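Local structure of dual function macrocyclase-peptidase POPB (5N4B) at residues A[107-112]-A[132-137]; A[136-141]-A[179-184]; A[84-89]-A[97-102]. The protein cleaves peptide bonds after proline and macrocyclizes a precursor peptide in the biosynthesis of the amanitin toxins. The protein carries 1 engineered substitution. One frame throughout, in Å; residues are numbered along the deposited sequence.

All three contacts belong to the N-terminal beta-propeller, whose seven four-stranded sheets form its blades. Along the chain contact 3 comes first, pairing strands 84-90 and 96-101; contact 1 follows, joining strands 109-113 and 129-133 of the same sheet; contact 2 begins on residues 136-137, where contact 1 ends. Centres of contacts 3 and 1 lie about 10 Å apart, with strands 96-101 and 109-113 adjacent. Contacts 1 and 2 touch directly, their centres about 8 Å apart, while the centres of contacts 3 and 2 are about 17 Å apart. The series thus crosses the first blade and ends where the chain following strand 129-133 meets the segment of the next blade entering helix 183-188.

Contact 1. Residues A[107-112]-A[132-137]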
ATOM      1  N   GLN A 107     -10.555  14.097  -1.347  1.00 10.23           N
ATOM      2  CA  GLN A 107     -10.689  13.315  -0.122  1.00 10.91           C
ATOM      3  C   GLN A 107     -12.172  12.992   0.056  1.00 10.05           C
ATOM      4  O   GLN A 107     -13.034  13.861  -0.131  1.00 12.17           O
ATOM      5  CB  GLN A 107     -10.159  14.023   1.133  1.00 12.55           C
ATOM      6  CG  GLN A 107      -8.688  14.446   1.076  1.00 13.78           C
ATOM      7  CD  GLN A 107      -8.207  15.103   2.347  1.00 13.30           C
ATOM      8  OE1 GLN A 107      -7.976  14.434   3.349  1.00 16.34           O
ATOM      9  NE2 GLN A 107      -8.046  16.395   2.295  1.00 16.77           N
ATOM     10  N   SER A 108     -12.456  11.762   0.407  1.00 10.94           N
ATOM     11  CA  SER A 108     -13.813  11.343   0.664  1.00  8.70           C
ATOM     12  C   SER A 108     -14.265  11.883   2.020  1.00 10.48           C
ATOM     13  O   SER A 108     -13.460  12.195   2.895  1.00 12.92           O
ATOM     14  CB  SER A 108     -13.939   9.832   0.608  1.00  9.77           C
ATOM     15  OG  SER A 108     -13.550   9.426  -0.691  1.00 12.85           O
ATOM     16  N   VAL A 109     -15.578  11.975   2.181  1.00  9.20           N
ATOM     17  CA  VAL A 109     -16.211  12.655   3.307  1.00  9.47           C
ATOM     18  C   VAL A 109     -16.913  11.640   4.197  1.00  9.43           C
ATOM     19  O   VAL A 109     -17.612  10.753   3.709  1.00  9.00           O
ATOM     20  CB  VAL A 109     -17.216  13.703   2.801  1.00 10.64           C
ATOM     21  CG1 VAL A 109     -17.914  14.388   3.933  1.00 11.34           C
ATOM     22  CG2 VAL A 109     -16.449  14.711   1.921  1.00 11.23           C
ATOM     23  N   LEU A 110     -16.728  11.782   5.506  1.00  9.48           N
ATOM     24  CA  LEU A 110     -17.328  10.884   6.476  1.00  8.65           C
ATOM     25  C   LEU A 110     -18.738  11.368   6.797  1.00  9.43           C
ATOM     26  O   LEU A 110     -18.929  12.458   7.358  1.00 11.27           O
ATOM     27  CB  LEU A 110     -16.464  10.801   7.728  1.00  9.03           C
ATOM     28  CG  LEU A 110     -16.745   9.770   8.797  1.00 11.53           C
ATOM     29  CD1 LEU A 110     -16.890   8.357   8.177  1.00 12.66           C
ATOM     30  CD2 LEU A 110     -15.646   9.789   9.863  1.00 12.41           C
ATOM     31  N   TYR A 111     -19.710  10.529   6.520  1.00  9.16           N
ATOM     32  CA  TYR A 111     -21.132  10.759   6.742  1.00  9.85           C
ATOM     33  C   TYR A 111     -21.627   9.994   7.956  1.00 10.22           C
ATOM     34  O   TYR A 111     -21.089   8.942   8.302  1.00 10.79           O
ATOM     35  CB  TYR A 111     -21.936  10.275   5.519  1.00 10.36           C
ATOM     36  CG  TYR A 111     -22.128  11.343   4.449  1.00 11.57           C
ATOM     37  CD1 TYR A 111     -21.066  11.912   3.806  1.00 11.73           C
ATOM     38  CD2 TYR A 111     -23.359  11.790   4.121  1.00 15.35           C
ATOM     39  CE1 TYR A 111     -21.228  12.929   2.855  1.00 13.21           C
ATOM     40  CE2 TYR A 111     -23.533  12.781   3.154  1.00 16.94           C
ATOM     41  CZ  TYR A 111     -22.447  13.347   2.553  1.00 13.37           C
ATOM     42  OH  TYR A 111     -22.640  14.365   1.626  1.00 18.16           O
ATOM     43  N   ARG A 112     -22.631  10.556   8.518  1.00 11.63           N
ATOM     44  CA  ARG A 112     -23.434   9.873   9.692  0.50 12.03           C
ATOM     45  C   ARG A 112     -24.921   9.782   9.400  1.00 11.58           C
ATOM     46  O   ARG A 112     -25.557  10.674   8.872  1.00 13.33           O
ATOM     47  CB  ARG A 112     -23.387  10.914  10.828  0.50 14.02           C
ATOM     48  CG  ARG A 112     -24.170  10.556  12.110  0.50 15.00           C
ATOM     49  CD  ARG A 112     -24.063  11.630  13.220  0.50 19.67           C
ATOM     50  NE  ARG A 112     -24.833  11.238  14.431  0.50 22.86           N
ATOM     51  CZ  ARG A 112     -26.146  11.468  14.634  0.50 18.63           C
ATOM     52  NH1 ARG A 112     -26.724  11.177  15.807  0.50 26.13           N
ATOM     53  NH2 ARG A 112     -26.881  11.991  13.674  0.50 27.33           N
ATOM     54  N   PHE A 132     -20.474  14.364   8.719  1.00 13.54           N
ATOM     55  CA  PHE A 132     -19.845  14.417  10.028  1.00 12.80           C
ATOM     56  C   PHE A 132     -18.446  15.012   9.952  1.00 14.61           C
ATOM     57  O   PHE A 132     -18.105  15.909  10.738  1.00 17.04           O
ATOM     58  CB  PHE A 132     -19.811  13.038  10.753  1.00 13.92           C
ATOM     59  CG  PHE A 132     -18.885  13.015  11.889  1.00 13.22           C
ATOM     60  CD1 PHE A 132     -19.054  13.889  12.935  1.00 15.76           C
ATOM     61  CD2 PHE A 132     -17.752  12.217  11.908  1.00 13.39           C
ATOM     62  CE1 PHE A 132     -18.146  13.963  13.933  1.00 15.35           C
ATOM     63  CE2 PHE A 132     -16.861  12.282  12.896  1.00 13.14           C
ATOM     64  CZ  PHE A 132     -17.032  13.127  13.934  1.00 15.08           C
ATOM     65  N   PHE A 133     -17.623  14.568   9.011  1.00 13.22           N
ATOM     66  CA  PHE A 133     -16.236  15.022   8.981  1.00 11.92           C
ATOM     67  C   PHE A 133     -15.788  15.102   7.541  1.00 11.98           C
ATOM     68  O   PHE A 133     -15.653  14.065   6.859  1.00 12.27           O
ATOM     69  CB  PHE A 133     -15.317  14.096   9.797  1.00 12.08           C
ATOM     70  CG  PHE A 133     -13.907  14.576   9.896  1.00 13.41           C
ATOM     71  CD1 PHE A 133     -13.564  15.507  10.864  1.00 15.78           C
ATOM     72  CD2 PHE A 133     -12.933  14.149   9.030  1.00 19.06           C
ATOM     73  CE1 PHE A 133     -12.273  15.985  10.996  1.00 19.82           C
ATOM     74  CE2 PHE A 133     -11.610  14.661   9.185  1.00 18.18           C
ATOM     75  CZ  PHE A 133     -11.342  15.592  10.155  1.00 16.87           C
ATOM     76  N   ASP A 134     -15.567  16.325   7.068  1.00 12.89           N
ATOM     77  CA  ASP A 134     -15.132  16.592   5.694  1.00 13.60           C
ATOM     78  C   ASP A 134     -13.653  16.964   5.717  1.00 13.35           C
ATOM     79  O   ASP A 134     -13.305  18.110   6.044  1.00 14.72           O
ATOM     80  CB  ASP A 134     -15.961  17.710   5.068  1.00 14.67           C
ATOM     81  CG  ASP A 134     -15.592  17.981   3.631  1.00 16.21           C
ATOM     82  OD1 ASP A 134     -14.567  17.432   3.186  1.00 14.74           O
ATOM     83  OD2 ASP A 134     -16.326  18.743   2.956  1.00 19.51           O
ATOM     84  N   PRO A 135     -12.740  16.047   5.415  1.00 12.39           N
ATOM     85  CA  PRO A 135     -11.321  16.403   5.526  1.00 13.89           C
ATOM     86  C   PRO A 135     -10.909  17.480   4.547  1.00 16.24           C
ATOM     87  O   PRO A 135      -9.832  18.086   4.722  1.00 17.17           O
ATOM     88  CB  PRO A 135     -10.601  15.082   5.253  1.00 15.79           C
ATOM     89  CG  PRO A 135     -11.546  14.094   4.985  1.00 17.27           C
ATOM     90  CD  PRO A 135     -12.935  14.669   4.966  1.00 14.73           C
ATOM     91  N   ASN A 136     -11.698  17.742   3.505  1.00 14.75           N
ATOM     92  CA  ASN A 136     -11.304  18.759   2.564  1.00 16.40           C
ATOM     93  C   ASN A 136     -11.307  20.131   3.210  1.00 21.34           C
ATOM     94  O   ASN A 136     -10.743  21.062   2.621  1.00 26.19           O
ATOM     95  CB  ASN A 136     -12.232  18.738   1.346  1.00 17.63           C
ATOM     96  CG  ASN A 136     -12.225  17.407   0.620  1.00 19.99           C
ATOM     97  OD1 ASN A 136     -11.293  17.094  -0.127  1.00 20.01           O
ATOM     98  ND2 ASN A 136     -13.252  16.625   0.814  1.00 15.48           N
ATOM     99  N   VAL A 137     -11.982  20.323   4.335  1.00 17.94           N
ATOM    100  CA  VAL A 137     -11.964  21.644   4.954  1.00 20.71           C
ATOM    101  C   VAL A 137     -10.897  21.797   6.029  1.00 20.11           C
ATOM    102  O   VAL A 137     -10.844  22.828   6.701  1.00 23.10           O
ATOM    103  CB  VAL A 137     -13.342  22.061   5.463  1.00 24.40           C
ATOM    104  CG1 VAL A 137     -14.375  21.960   4.362  1.00 31.45           C
ATOM    105  CG2 VAL A 137     -13.750  21.265   6.617  1.00 20.77           C
TER
HETATM  106  O   HOH W   1      -8.661  17.959  -0.036  1.00 21.72           O
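Asn136 and Gln107 run antiparallel alongside one another, their side-chain amide planes 74° apart, at one end of an antiparallel pairing between 107-112 and 132-137. With CG beside its backbone N, Asn136 brings ND2 to Gln107 O at 2.9 Å, and the N-H...O angle of 163° makes this a nearly straight bond, although ND2 stands above the carbonyl plane. ND2 also donates to Asp134 OD1 at 2.8 Å on the syn lone pair. The same oxygen takes Asn136 N from above the carboxylate plane, closing an Asx turn. On the other branch, Asn136 OD1 receives a weak bond from Gln107 N and one from a water that also accepts from Gln107 NE2.

Gln107 extends beyond CG and passes slantwise over Pro135, Gln107 OE1 lying 3.3 Å from Pro135 CB. Its amide is held outside the pair, by Met146 N and Ala144 O at the start of the next blade. Val109 CG2 rests against the Asp134 carboxylate, 3.5 Å from Asp134 OD1.

At the other end Leu110 and Phe132 project together in a common direction, both with CG anti to the backbone N. Leu110 CD2 meets the Phe132 ring in plane at its edge, 3.8 Å from Phe132 CD2. Leu110 O is gripped by both Phe132 N (2.8 Å) and Phe133 N (3.0 Å), the signature of a classic beta bulge, while Leu110 N returns a bond to Phe133 O. Leu110 also packs on an apolar side chain of the bound peptide.

Both N-H groups of Asn136 ND2 thus have acceptors, which fixes the amide flip. Asp134 OD1 orients that amide and so places its other N-H on Gln107 O, where regular strand pairing has ended.

Contact 2. Residues A[136-141]-A[179-184]; sequences NVLAAD and SPLSQA
Two bends in the chain, rather than paired strands, face each other here. Val137, in the 3-10 turn, directs its CB toward 179-184, where the chain is extended at Leu181 and Ser182 and then turns into helix 183-188 at Gln183. The nearest CA atoms, those of Val137 and Gln183, are 6.4 Å apart. Ser182 occupies the N-cap position, its OG capping a backbone N farther along the helix. Leu181 is tied by backbone bonds to Phe132 and Asp134, which brings this segment against the edge of the preceding blade.

Val137 uses both methyls. CG1, anti to the carbonyl carbon (chi1 -54°), projects onto the side chain of Gln183, which bends at chi2 (-77°) to turn its flat amide under the methyl. Val137 CG1 stands over the amide face, almost directly above Gln183 CD at 3.2 Å. Val137 CG1 is also 3.2 Å from Gln183 NE2, which is tight packing for a methyl on an amide. Val137 CG2 occupies the crowded position between backbone N and carbonyl carbon and lies antiparallel to the Leu181 side chain, 3.7 Å from Leu181 CG. Leu138 meets Leu181 nearly perpendicularly, tip to tip, with Leu138 CD2 and Leu181 CD2 3.8 Å apart.

Leu181, buried, is therefore touched by two side chains of the loop and also packs on Phe133. Between the two segments the contact is dispersive and non-directional, apolar carbon on carbon and methyl on amide face; the directional bonds nearby are those of the Leu181 backbone and the Ser182 cap.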
ATOM      1  N   ASN A 136     -11.698  17.742   3.505  1.00 14.75           N
ATOM      2  CA  ASN A 136     -11.304  18.759   2.564  1.00 16.40           C
ATOM      3  C   ASN A 136     -11.307  20.131   3.210  1.00 21.34           C
ATOM      4  O   ASN A 136     -10.743  21.062   2.621  1.00 26.19           O
ATOM      5  CB  ASN A 136     -12.232  18.738   1.346  1.00 17.63           C
ATOM      6  CG  ASN A 136     -12.225  17.407   0.620  1.00 19.99           C
ATOM      7  OD1 ASN A 136     -11.293  17.094  -0.127  1.00 20.01           O
ATOM      8  ND2 ASN A 136     -13.252  16.625   0.814  1.00 15.48           N
ATOM      9  N   VAL A 137     -11.982  20.323   4.335  1.00 17.94           N
ATOM     10  CA  VAL A 137     -11.964  21.644   4.954  1.00 20.71           C
ATOM     11  C   VAL A 137     -10.897  21.797   6.029  1.00 20.11           C
ATOM     12  O   VAL A 137     -10.844  22.828   6.701  1.00 23.10           O
ATOM     13  CB  VAL A 137     -13.342  22.061   5.463  1.00 24.40           C
ATOM     14  CG1 VAL A 137     -14.375  21.960   4.362  1.00 31.45           C
ATOM     15  CG2 VAL A 137     -13.750  21.265   6.617  1.00 20.77           C
ATOM     16  N   LEU A 138     -10.040  20.783   6.202  1.00 16.86           N
ATOM     17  CA  LEU A 138      -8.954  20.926   7.173  1.00 16.93           C
ATOM     18  C   LEU A 138      -8.067  22.127   6.832  1.00 20.94           C
ATOM     19  O   LEU A 138      -7.539  22.779   7.728  1.00 27.81           O
ATOM     20  CB  LEU A 138      -8.152  19.620   7.255  1.00 16.51           C
ATOM     21  CG  LEU A 138      -8.858  18.511   8.035  1.00 16.53           C
ATOM     22  CD1 LEU A 138      -8.174  17.207   7.707  1.00 19.70           C
ATOM     23  CD2 LEU A 138      -8.894  18.770   9.522  1.00 21.12           C
ATOM     24  N   ALA A 139      -7.867  22.389   5.552  1.00 20.48           N
ATOM     25  CA  ALA A 139      -7.247  23.623   5.065  1.00 24.47           C
ATOM     26  C   ALA A 139      -7.997  24.085   3.823  1.00 26.40           C
ATOM     27  O   ALA A 139      -8.197  23.302   2.891  1.00 35.09           O
ATOM     28  CB  ALA A 139      -5.745  23.425   4.767  1.00 24.43           C
ATOM     29  N   ALA A 140      -8.317  25.383   3.780  1.00 40.42           N
ATOM     30  CA  ALA A 140      -9.006  25.969   2.632  1.00 48.12           C
ATOM     31  C   ALA A 140      -8.248  25.765   1.330  1.00 51.43           C
ATOM     32  O   ALA A 140      -8.870  25.682   0.262  1.00 55.87           O
ATOM     33  CB  ALA A 140      -9.216  27.465   2.852  1.00 55.44           C
ATOM     34  N   ASP A 141      -6.914  25.693   1.382  1.00 33.77           N
ATOM     35  CA  ASP A 141      -6.125  25.563   0.160  1.00 34.40           C
ATOM     36  C   ASP A 141      -5.785  24.126  -0.206  1.00 36.12           C
ATOM     37  O   ASP A 141      -4.988  23.908  -1.131  1.00 39.87           O
ATOM     38  CB  ASP A 141      -4.862  26.413   0.269  1.00 34.01           C
ATOM     39  CG  ASP A 141      -3.966  26.010   1.419  1.00 37.88           C
ATOM     40  OD1 ASP A 141      -4.222  24.981   2.089  1.00 31.07           O
ATOM     41  OD2 ASP A 141      -3.009  26.757   1.679  1.00 39.61           O
ATOM     42  N   SER A 179     -19.901  16.923  17.121  1.00 19.12           N
ATOM     43  CA  SER A 179     -19.388  18.197  16.613  1.00 19.44           C
ATOM     44  C   SER A 179     -18.861  17.988  15.199  1.00 17.00           C
ATOM     45  O   SER A 179     -17.677  17.658  15.019  1.00 18.75           O
ATOM     46  CB  SER A 179     -18.303  18.748  17.531  1.00 20.47           C
ATOM     47  OG  SER A 179     -17.804  19.989  17.074  1.00 28.31           O
ATOM     48  N   PRO A 180     -19.691  18.172  14.183  1.00 17.73           N
ATOM     49  CA  PRO A 180     -19.227  17.947  12.813  1.00 16.75           C
ATOM     50  C   PRO A 180     -18.175  18.967  12.378  1.00 17.59           C
ATOM     51  O   PRO A 180     -18.036  20.064  12.939  1.00 18.04           O
ATOM     52  CB  PRO A 180     -20.494  18.058  11.961  1.00 23.25           C
ATOM     53  CG  PRO A 180     -21.551  18.487  12.823  1.00 29.99           C
ATOM     54  CD  PRO A 180     -21.127  18.481  14.257  1.00 19.86           C
ATOM     55  N   LEU A 181     -17.363  18.555  11.405  1.00 16.35           N
ATOM     56  CA  LEU A 181     -16.451  19.447  10.699  1.00 16.80           C
ATOM     57  C   LEU A 181     -16.931  19.451   9.260  1.00 16.79           C
ATOM     58  O   LEU A 181     -16.769  18.469   8.537  1.00 16.48           O
ATOM     59  CB  LEU A 181     -14.995  18.975  10.754  1.00 16.79           C
ATOM     60  CG  LEU A 181     -14.039  19.964  10.088  1.00 18.11           C
ATOM     61  CD1 LEU A 181     -13.894  21.181  10.979  1.00 25.36           C
ATOM     62  CD2 LEU A 181     -12.674  19.296   9.840  1.00 20.91           C
ATOM     63  N   SER A 182     -17.491  20.567   8.823  1.00 17.88           N
ATOM     64  CA  SER A 182     -18.045  20.699   7.484  1.00 19.78           C
ATOM     65  C   SER A 182     -17.841  22.127   7.027  1.00 22.32           C
ATOM     66  O   SER A 182     -17.460  22.993   7.802  1.00 18.97           O
ATOM     67  CB  SER A 182     -19.515  20.376   7.499  1.00 19.57           C
ATOM     68  OG  SER A 182     -20.194  21.409   8.250  1.00 21.10           O
ATOM     69  N   GLN A 183     -18.093  22.373   5.738  1.00 21.66           N
ATOM     70  CA  GLN A 183     -18.026  23.743   5.251  1.00 25.37           C
ATOM     71  C   GLN A 183     -18.965  24.647   6.043  1.00 21.63           C
ATOM     72  O   GLN A 183     -18.604  25.792   6.381  1.00 23.47           O
ATOM     73  CB  GLN A 183     -18.439  23.801   3.779  1.00 28.68           C
ATOM     74  CG  GLN A 183     -17.522  23.101   2.846  1.00 34.67           C
ATOM     75  CD  GLN A 183     -16.283  23.915   2.603  1.00 42.62           C
ATOM     76  OE1 GLN A 183     -16.096  24.978   3.200  1.00 42.99           O
ATOM     77  NE2 GLN A 183     -15.431  23.434   1.714  1.00 46.11           N
ATOM     78  N   ALA A 184     -20.153  24.131   6.381  1.00 21.94           N
ATOM     79  CA  ALA A 184     -21.109  24.927   7.148  1.00 24.25           C
ATOM     80  C   ALA A 184     -20.594  25.206   8.546  1.00 24.20           C
ATOM     81  O   ALA A 184     -20.634  26.344   9.028  1.00 25.14           O
ATOM     82  CB  ALA A 184     -22.471  24.241   7.207  1.00 23.52           C
TER

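Contact 3. Residues A[84-89]-A[97-102]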
ATOM      1  N   LYS A  84     -18.553   6.955  -4.976  1.00  7.76           N
ATOM      2  CA  LYS A  84     -17.826   5.891  -4.272  1.00  8.26           C
ATOM      3  C   LYS A  84     -18.141   5.949  -2.790  1.00  9.39           C
ATOM      4  O   LYS A  84     -18.429   7.007  -2.248  1.00  9.00           O
ATOM      5  CB  LYS A  84     -16.318   5.975  -4.494  1.00  8.65           C
ATOM      6  CG  LYS A  84     -16.012   5.697  -5.965  1.00 11.84           C
ATOM      7  CD  LYS A  84     -14.598   5.984  -6.306  1.00 13.27           C
ATOM      8  CE  LYS A  84     -14.365   7.409  -6.720  1.00 17.81           C
ATOM      9  NZ  LYS A  84     -14.755   7.624  -8.130  1.00 15.00           N
ATOM     10  N   PHE A  85     -18.083   4.803  -2.129  1.00  8.19           N
ATOM     11  CA  PHE A  85     -18.499   4.705  -0.738  1.00  7.60           C
ATOM     12  C   PHE A  85     -17.815   3.519  -0.078  1.00  8.94           C
ATOM     13  O   PHE A  85     -17.381   2.573  -0.731  1.00  9.21           O
ATOM     14  CB  PHE A  85     -20.024   4.563  -0.585  1.00 10.81           C
ATOM     15  CG  PHE A  85     -20.647   3.789  -1.673  1.00 11.74           C
ATOM     16  CD1 PHE A  85     -20.557   2.416  -1.715  1.00 15.70           C
ATOM     17  CD2 PHE A  85     -21.248   4.471  -2.705  1.00 15.30           C
ATOM     18  CE1 PHE A  85     -21.117   1.707  -2.843  1.00 18.20           C
ATOM     19  CE2 PHE A  85     -21.808   3.790  -3.786  1.00 21.89           C
ATOM     20  CZ  PHE A  85     -21.724   2.428  -3.829  1.00 17.92           C
ATOM     21  N   SER A  86     -17.690   3.610   1.233  1.00  7.33           N
ATOM     22  CA  SER A  86     -17.130   2.550   2.058  1.00  7.96           C
ATOM     23  C   SER A  86     -18.226   1.720   2.682  1.00  7.85           C
ATOM     24  O   SER A  86     -19.405   2.045   2.635  1.00  8.91           O
ATOM     25  CB  SER A  86     -16.270   3.143   3.187  1.00  7.72           C
ATOM     26  OG  SER A  86     -17.100   3.745   4.205  1.00  8.18           O
ATOM     27  N   ALA A  87     -17.802   0.624   3.334  1.00  8.52           N
ATOM     28  CA  ALA A  87     -18.700  -0.061   4.259  1.00  8.10           C
ATOM     29  C   ALA A  87     -19.071   0.897   5.401  1.00  9.02           C
ATOM     30  O   ALA A  87     -18.255   1.730   5.814  1.00 10.11           O
ATOM     31  CB  ALA A  87     -18.043  -1.300   4.859  1.00  9.94           C
ATOM     32  N   PRO A  88     -20.288   0.812   5.939  1.00  7.67           N
ATOM     33  CA  PRO A  88     -20.650   1.629   7.106  1.00  9.31           C
ATOM     34  C   PRO A  88     -20.251   0.909   8.389  1.00 11.00           C
ATOM     35  O   PRO A  88     -20.132  -0.323   8.419  1.00 11.13           O
ATOM     36  CB  PRO A  88     -22.178   1.742   6.957  1.00 11.18           C
ATOM     37  CG  PRO A  88     -22.579   0.376   6.413  1.00  9.93           C
ATOM     38  CD  PRO A  88     -21.440   0.001   5.476  1.00  9.53           C
ATOM     39  N   THR A  89     -20.065   1.708   9.447  1.00  9.02           N
ATOM     40  CA  THR A  89     -19.703   1.230  10.784  1.00  8.78           C
ATOM     41  C   THR A  89     -20.769   1.715  11.757  1.00  9.92           C
ATOM     42  O   THR A  89     -21.115   2.894  11.780  1.00 10.09           O
ATOM     43  CB  THR A  89     -18.330   1.762  11.202  1.00 10.49           C
ATOM     44  OG1 THR A  89     -17.342   1.332  10.274  1.00 12.84           O
ATOM     45  CG2 THR A  89     -17.968   1.229  12.577  1.00 13.28           C
ATOM     46  N   TYR A  97     -21.846   5.227  10.217  1.00  8.77           N
ATOM     47  CA  TYR A  97     -20.932   6.200   9.625  1.00  9.36           C
ATOM     48  C   TYR A  97     -20.195   5.552   8.461  1.00  8.88           C
ATOM     49  O   TYR A  97     -19.767   4.398   8.551  1.00  9.59           O
ATOM     50  CB  TYR A  97     -19.922   6.658  10.674  1.00 10.61           C
ATOM     51  CG  TYR A  97     -20.485   7.413  11.830  1.00  9.89           C
ATOM     52  CD1 TYR A  97     -21.278   6.773  12.805  1.00 11.33           C
ATOM     53  CD2 TYR A  97     -20.247   8.767  11.964  1.00 11.00           C
ATOM     54  CE1 TYR A  97     -21.789   7.491  13.897  1.00 12.96           C
ATOM     55  CE2 TYR A  97     -20.735   9.473  13.058  1.00 13.58           C
ATOM     56  CZ  TYR A  97     -21.512   8.810  14.010  1.00 12.52           C
ATOM     57  OH  TYR A  97     -21.993   9.526  15.099  1.00 17.37           O
ATOM     58  N   TRP A  98     -20.009   6.291   7.378  1.00  8.74           N
ATOM     59  CA  TRP A  98     -19.374   5.736   6.200  1.00  7.77           C
ATOM     60  C   TRP A  98     -18.762   6.876   5.393  1.00  7.30           C
ATOM     61  O   TRP A  98     -19.201   8.032   5.471  1.00  8.98           O
ATOM     62  CB  TRP A  98     -20.383   4.950   5.321  1.00  7.62           C
ATOM     63  CG  TRP A  98     -21.421   5.783   4.676  1.00  8.14           C
ATOM     64  CD1 TRP A  98     -21.398   6.272   3.389  1.00  9.41           C
ATOM     65  CD2 TRP A  98     -22.643   6.264   5.261  1.00  8.12           C
ATOM     66  NE1 TRP A  98     -22.525   7.046   3.159  1.00 10.43           N
ATOM     67  CE2 TRP A  98     -23.298   7.056   4.287  1.00 11.09           C
ATOM     68  CE3 TRP A  98     -23.231   6.124   6.506  1.00 10.60           C
ATOM     69  CZ2 TRP A  98     -24.538   7.654   4.517  1.00 12.32           C
ATOM     70  CZ3 TRP A  98     -24.463   6.726   6.727  1.00 11.21           C
ATOM     71  CH2 TRP A  98     -25.077   7.493   5.754  1.00 11.26           C
ATOM     72  N   PHE A  99     -17.773   6.537   4.574  1.00  7.18           N
ATOM     73  CA  PHE A  99     -17.174   7.515   3.658  1.00  7.41           C
ATOM     74  C   PHE A  99     -17.900   7.515   2.325  1.00  8.15           C
ATOM     75  O   PHE A  99     -18.337   6.485   1.819  1.00  8.20           O
ATOM     76  CB  PHE A  99     -15.678   7.222   3.427  1.00  7.15           C
ATOM     77  CG  PHE A  99     -14.831   7.555   4.602  1.00  7.73           C
ATOM     78  CD1 PHE A  99     -14.387   8.849   4.800  1.00 10.77           C
ATOM     79  CD2 PHE A  99     -14.476   6.567   5.493  1.00 11.02           C
ATOM     80  CE1 PHE A  99     -13.603   9.155   5.891  1.00 11.66           C
ATOM     81  CE2 PHE A  99     -13.663   6.874   6.568  1.00 13.93           C
ATOM     82  CZ  PHE A  99     -13.235   8.176   6.757  1.00 11.20           C
ATOM     83  N   TYR A 100     -18.015   8.710   1.766  1.00  8.59           N
ATOM     84  CA  TYR A 100     -18.718   8.964   0.515  1.00  8.32           C
ATOM     85  C   TYR A 100     -17.950   9.983  -0.305  1.00  9.93           C
ATOM     86  O   TYR A 100     -17.558  11.020   0.233  1.00 10.09           O
ATOM     87  CB  TYR A 100     -20.162   9.482   0.756  1.00 10.18           C
ATOM     88  CG  TYR A 100     -20.929   9.888  -0.491  1.00 11.47           C
ATOM     89  CD1 TYR A 100     -21.215   8.967  -1.486  1.00 13.66           C
ATOM     90  CD2 TYR A 100     -21.300  11.179  -0.694  1.00 11.78           C
ATOM     91  CE1 TYR A 100     -21.887   9.337  -2.624  1.00 14.99           C
ATOM     92  CE2 TYR A 100     -21.996  11.556  -1.837  1.00 13.97           C
ATOM     93  CZ  TYR A 100     -22.249  10.610  -2.780  1.00 13.80           C
ATOM     94  OH  TYR A 100     -22.939  11.035  -3.909  1.00 20.37           O
ATOM     95  N   ASN A 101     -17.703   9.679  -1.584  1.00  9.00           N
ATOM     96  CA  ASN A 101     -17.075  10.583  -2.545  1.00 10.32           C
ATOM     97  C   ASN A 101     -18.080  10.795  -3.672  1.00 10.98           C
ATOM     98  O   ASN A 101     -18.556   9.830  -4.268  1.00  9.29           O
ATOM     99  CB  ASN A 101     -15.791   9.948  -3.071  1.00  9.06           C
ATOM    100  CG  ASN A 101     -14.903  10.935  -3.777  1.00 11.18           C
ATOM    101  OD1 ASN A 101     -15.351  11.638  -4.685  1.00 10.44           O
ATOM    102  ND2 ASN A 101     -13.646  11.018  -3.356  1.00 12.15           N
ATOM    103  N   ARG A 102     -18.384  12.053  -3.964  1.00 10.42           N
ATOM    104  CA  ARG A 102     -19.307  12.377  -5.041  1.00 10.86           C
ATOM    105  C   ARG A 102     -18.817  11.895  -6.395  1.00 10.67           C
ATOM    106  O   ARG A 102     -19.643  11.725  -7.307  1.00 13.73           O
ATOM    107  CB  ARG A 102     -19.586  13.887  -5.080  1.00 11.84           C
ATOM    108  CG  ARG A 102     -20.343  14.382  -3.861  1.00 12.08           C
ATOM    109  CD  ARG A 102     -20.244  15.923  -3.660  1.00 15.53           C
ATOM    110  NE  ARG A 102     -20.816  16.693  -4.762  1.00 18.21           N
ATOM    111  CZ  ARG A 102     -22.090  17.075  -4.814  1.00 16.90           C
ATOM    112  NH1 ARG A 102     -22.954  16.802  -3.855  1.00 22.81           N
ATOM    113  NH2 ARG A 102     -22.498  17.798  -5.850  1.00 24.27           N
TER
HETATM  114  O   HOH W   2     -17.298   2.991   8.077  1.00 10.21           O
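Ser86 takes chi1 near 73°, placing OG between its backbone N and carbonyl carbon, where the hydroxyl faces the opposite strand. There Ser86 OG accepts from Phe99 N at 2.9 Å with an N-H...O angle of 164°, and donates to Ala87 O at 2.8 Å from above the carbonyl plane. A side chain thus supplies the acceptor for Phe99 N in the hairpin. Ser86 N meanwhile reaches Phe99 O on a lone pair at 3.0 Å.

The backbone sets Trp98 CB against Pro88, with Pro88 CB 4.0 Å away, and chi1 (68°) sends the indole off from Pro88, its NE1 bonded to Asp125.

Pairing shifts by one residue between Phe85 and Thr89. Before the shift, Lys84 and Asn101 form an antiparallel hydrogen-bonded pair, with Asn101 N 2.8 Å from Lys84 O. Beyond it, Thr89 and Tyr97 form another, Thr89 N lying 2.9 Å from Tyr97 O. A water 2.8 Å from Ala87 O also bonds Tyr97 O and Thr89 OG1, bridging the shifted pairing.

The hairpin opens the first blade: strand 96-101 is bonded on to strand 109-113, and Trp98 also packs on helix 125-128. Strand 84-90 meets the last blade, with Phe85 on Ile430 of strand 426-434 and Pro88 on Leu446 of strand 443-448, while Ser86 and Thr89 touch the bound peptide's backbone.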